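Local coordinates for protein SAM-dependent O-methyltransferase (Leptospira interrogans, PDB 2HNK) that probably transfers a methyl group from S-adenosylmethionine to an oxygen atom of a substrate, and is captured here with the demethylated cofactor product bound, at residues Y160-Y164 and K203-V208. Residues are numbered along the deposited sequence; the frame is centred on the assembly and turned at random.
Sequences YPNYY and KFNELV. With SAH (S-adenosyl-L-homocysteine), chain O.
Phe204 is the hub of three aromatic rings that join helix 160-170 to helix 196-210. Tyr160 directs the edge of its ring at one face of Phe204, an edge-to-face pair whose centroids lie 5.4 Å apart with planes at 72°; the leading atom is Tyr160 CD2, placed toward the rim of that face. On the opposite face sits Val208 CG2, one turn on in Phe204's own helix, so the phenyl ring is held from both sides. Tyr164 forms the second aromatic pair, its plane at 90° to that of Phe204 but in an oblique approach, with Tyr164 CD1 3.7 Å from Phe204 CE1. Phe204 reaches between the two tyrosines because its CG lies anti to the backbone N.

Apolar contacts extend the interface. The Tyr164 ring also meets Val208, CE1 to CG2 at 3.6 Å, while Leu207 CD1 approaches Pro161 CB at 3.8 Å. At the border the CB of Lys203 lies 4.1 Å from Pro161 CG, and beyond it the lysine chain heads off from the contact.

No hydrogen bond crosses between the segments; the tyrosine hydroxyls find their partners outside them. Tyr160 OH bonds to the backbone O of Asp180 and to Lys157 NZ, and Tyr164 OH bonds to Asp211 OD2. Tyr163 turns from Phe204 toward the cofactor, its OH 3.1 Å from N6 of S-adenosyl-L-homocysteine and hydrogen-bonded to Asp156.

The local axes approach to 8.9 Å at 34°, and both helices pack on the central sheet, where Phe204 touches Leu153, Leu177 and Ala179. Such neighbouring helices layered on one side of a mixed sheet of strand order 3-2-1-4-5-7-6 characterise the Rossmann-like fold of class I methyltransferases.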
# COMPACT_ATOMS: atom_id res chain seq x y z
N TYR C 160 -21.46 1.80 -5.19
CA TYR C 160 -20.23 2.35 -4.60
C TYR C 160 -20.39 3.79 -4.08
O TYR C 160 -19.99 4.07 -2.95
CB TYR C 160 -19.05 2.27 -5.58
CG TYR C 160 -18.19 1.02 -5.55
CD1 TYR C 160 -18.73 -0.23 -5.24
CD2 TYR C 160 -16.82 1.09 -5.87
CE1 TYR C 160 -17.92 -1.38 -5.22
CE2 TYR C 160 -16.01 -0.05 -5.86
CZ TYR C 160 -16.57 -1.28 -5.54
OH TYR C 160 -15.77 -2.40 -5.54
N PRO C 161 -20.96 4.71 -4.91
CA PRO C 161 -21.18 6.06 -4.37
C PRO C 161 -22.14 6.14 -3.18
O PRO C 161 -22.09 7.11 -2.43
CB PRO C 161 -21.73 6.85 -5.58
CG PRO C 161 -22.21 5.83 -6.53
CD PRO C 161 -21.40 4.59 -6.31
N ASN C 162 -22.97 5.13 -2.97
CA ASN C 162 -23.84 5.10 -1.79
C ASN C 162 -23.18 4.50 -0.55
O ASN C 162 -23.52 4.87 0.58
CB ASN C 162 -25.15 4.38 -2.11
CG ASN C 162 -25.90 5.02 -3.26
OD1 ASN C 162 -26.03 6.24 -3.31
ND2 ASN C 162 -26.37 4.21 -4.19
N TYR C 163 -22.24 3.57 -0.76
CA TYR C 163 -21.48 3.01 0.36
C TYR C 163 -20.55 4.07 0.96
O TYR C 163 -20.38 4.14 2.19
CB TYR C 163 -20.70 1.77 -0.08
CG TYR C 163 -21.58 0.59 -0.42
CD1 TYR C 163 -22.46 0.06 0.53
CD2 TYR C 163 -21.56 0.00 -1.69
CE1 TYR C 163 -23.28 -1.02 0.23
CE2 TYR C 163 -22.38 -1.09 -2.00
CZ TYR C 163 -23.24 -1.59 -1.03
OH TYR C 163 -24.08 -2.65 -1.29
N TYR C 164 -20.00 4.91 0.10
CA TYR C 164 -18.98 5.89 0.48
C TYR C 164 -19.29 6.73 1.73
O TYR C 164 -18.53 6.69 2.70
CB TYR C 164 -18.59 6.76 -0.73
CG TYR C 164 -17.46 7.71 -0.45
CD1 TYR C 164 -16.17 7.23 -0.21
CD2 TYR C 164 -17.67 9.09 -0.42
CE1 TYR C 164 -15.11 8.12 0.06
CE2 TYR C 164 -16.62 9.97 -0.16
CZ TYR C 164 -15.35 9.48 0.09
OH TYR C 164 -14.32 10.35 0.34
N LYS C 203 -18.41 7.56 -10.57
CA LYS C 203 -18.95 8.48 -9.57
C LYS C 203 -18.22 8.36 -8.24
O LYS C 203 -17.93 9.36 -7.59
CB LYS C 203 -20.44 8.20 -9.34
CG LYS C 203 -21.37 8.72 -10.41
CD LYS C 203 -22.81 8.56 -9.96
CE LYS C 203 -23.61 9.81 -10.22
NZ LYS C 203 -24.62 10.02 -9.12
N PHE C 204 -17.95 7.13 -7.83
CA PHE C 204 -17.17 6.86 -6.62
C PHE C 204 -15.77 7.48 -6.74
O PHE C 204 -15.36 8.23 -5.85
CB PHE C 204 -17.09 5.35 -6.35
CG PHE C 204 -16.17 4.98 -5.22
CD1 PHE C 204 -16.63 4.96 -3.91
CD2 PHE C 204 -14.84 4.66 -5.48
CE1 PHE C 204 -15.79 4.62 -2.86
CE2 PHE C 204 -13.97 4.31 -4.43
CZ PHE C 204 -14.45 4.29 -3.11
N ASN C 205 -15.06 7.19 -7.83
CA ASN C 205 -13.71 7.74 -8.02
C ASN C 205 -13.70 9.26 -7.97
O ASN C 205 -12.80 9.87 -7.42
CB ASN C 205 -13.06 7.23 -9.31
CG ASN C 205 -12.75 5.74 -9.28
OD1 ASN C 205 -12.73 5.12 -8.21
ND2 ASN C 205 -12.51 5.16 -10.45
N GLU C 206 -14.75 9.84 -8.55
CA GLU C 206 -14.94 11.28 -8.63
C GLU C 206 -15.19 11.88 -7.23
O GLU C 206 -14.57 12.87 -6.87
CB GLU C 206 -16.11 11.55 -9.58
CG GLU C 206 -16.43 13.00 -9.90
CD GLU C 206 -17.57 13.13 -10.94
OE1 GLU C 206 -18.73 12.70 -10.66
OE2 GLU C 206 -17.28 13.66 -12.05
N LEU C 207 -16.09 11.26 -6.46
CA LEU C 207 -16.36 11.67 -5.08
C LEU C 207 -15.10 11.69 -4.21
O LEU C 207 -14.84 12.65 -3.49
CB LEU C 207 -17.38 10.73 -4.42
CG LEU C 207 -18.88 10.95 -4.62
CD1 LEU C 207 -19.67 9.74 -4.11
CD2 LEU C 207 -19.34 12.24 -3.93
N VAL C 208 -14.33 10.60 -4.30
CA VAL C 208 -13.10 10.44 -3.53
C VAL C 208 -12.09 11.53 -3.89
O VAL C 208 -11.53 12.18 -3.02
CB VAL C 208 -12.50 9.04 -3.76
CG1 VAL C 208 -11.07 8.97 -3.27
CG2 VAL C 208 -13.37 7.96 -3.12
N SAH O . -14.07 -10.05 -1.62
CA SAH O . -14.41 -11.24 -2.46
CB SAH O . -15.02 -10.78 -3.78
CG SAH O . -16.36 -10.05 -3.63
SD SAH O . -17.42 -10.41 -5.06
C SAH O . -13.22 -12.19 -2.69
O SAH O . -13.38 -13.27 -3.27
OXT SAH O . -12.09 -11.91 -2.31
C5' SAH O . -18.81 -9.42 -4.46
C4' SAH O . -19.70 -10.09 -3.42
O4' SAH O . -20.57 -9.12 -2.87
C3' SAH O . -20.57 -11.19 -4.00
O3' SAH O . -20.38 -12.36 -3.25
C2' SAH O . -22.01 -10.72 -3.85
O2' SAH O . -22.83 -11.78 -3.40
C1' SAH O . -21.89 -9.63 -2.79
N9 SAH O . -22.89 -8.55 -2.92
C8 SAH O . -23.53 -8.10 -4.06
N7 SAH O . -24.38 -7.10 -3.71
C5 SAH O . -24.30 -6.91 -2.37
C6 SAH O . -24.93 -6.03 -1.49
N6 SAH O . -25.83 -5.16 -1.93
N1 SAH O . -24.63 -6.08 -0.14
C2 SAH O . -23.70 -6.98 0.34
N3 SAH O . -23.07 -7.84 -0.54
C4 SAH O . -23.37 -7.81 -1.87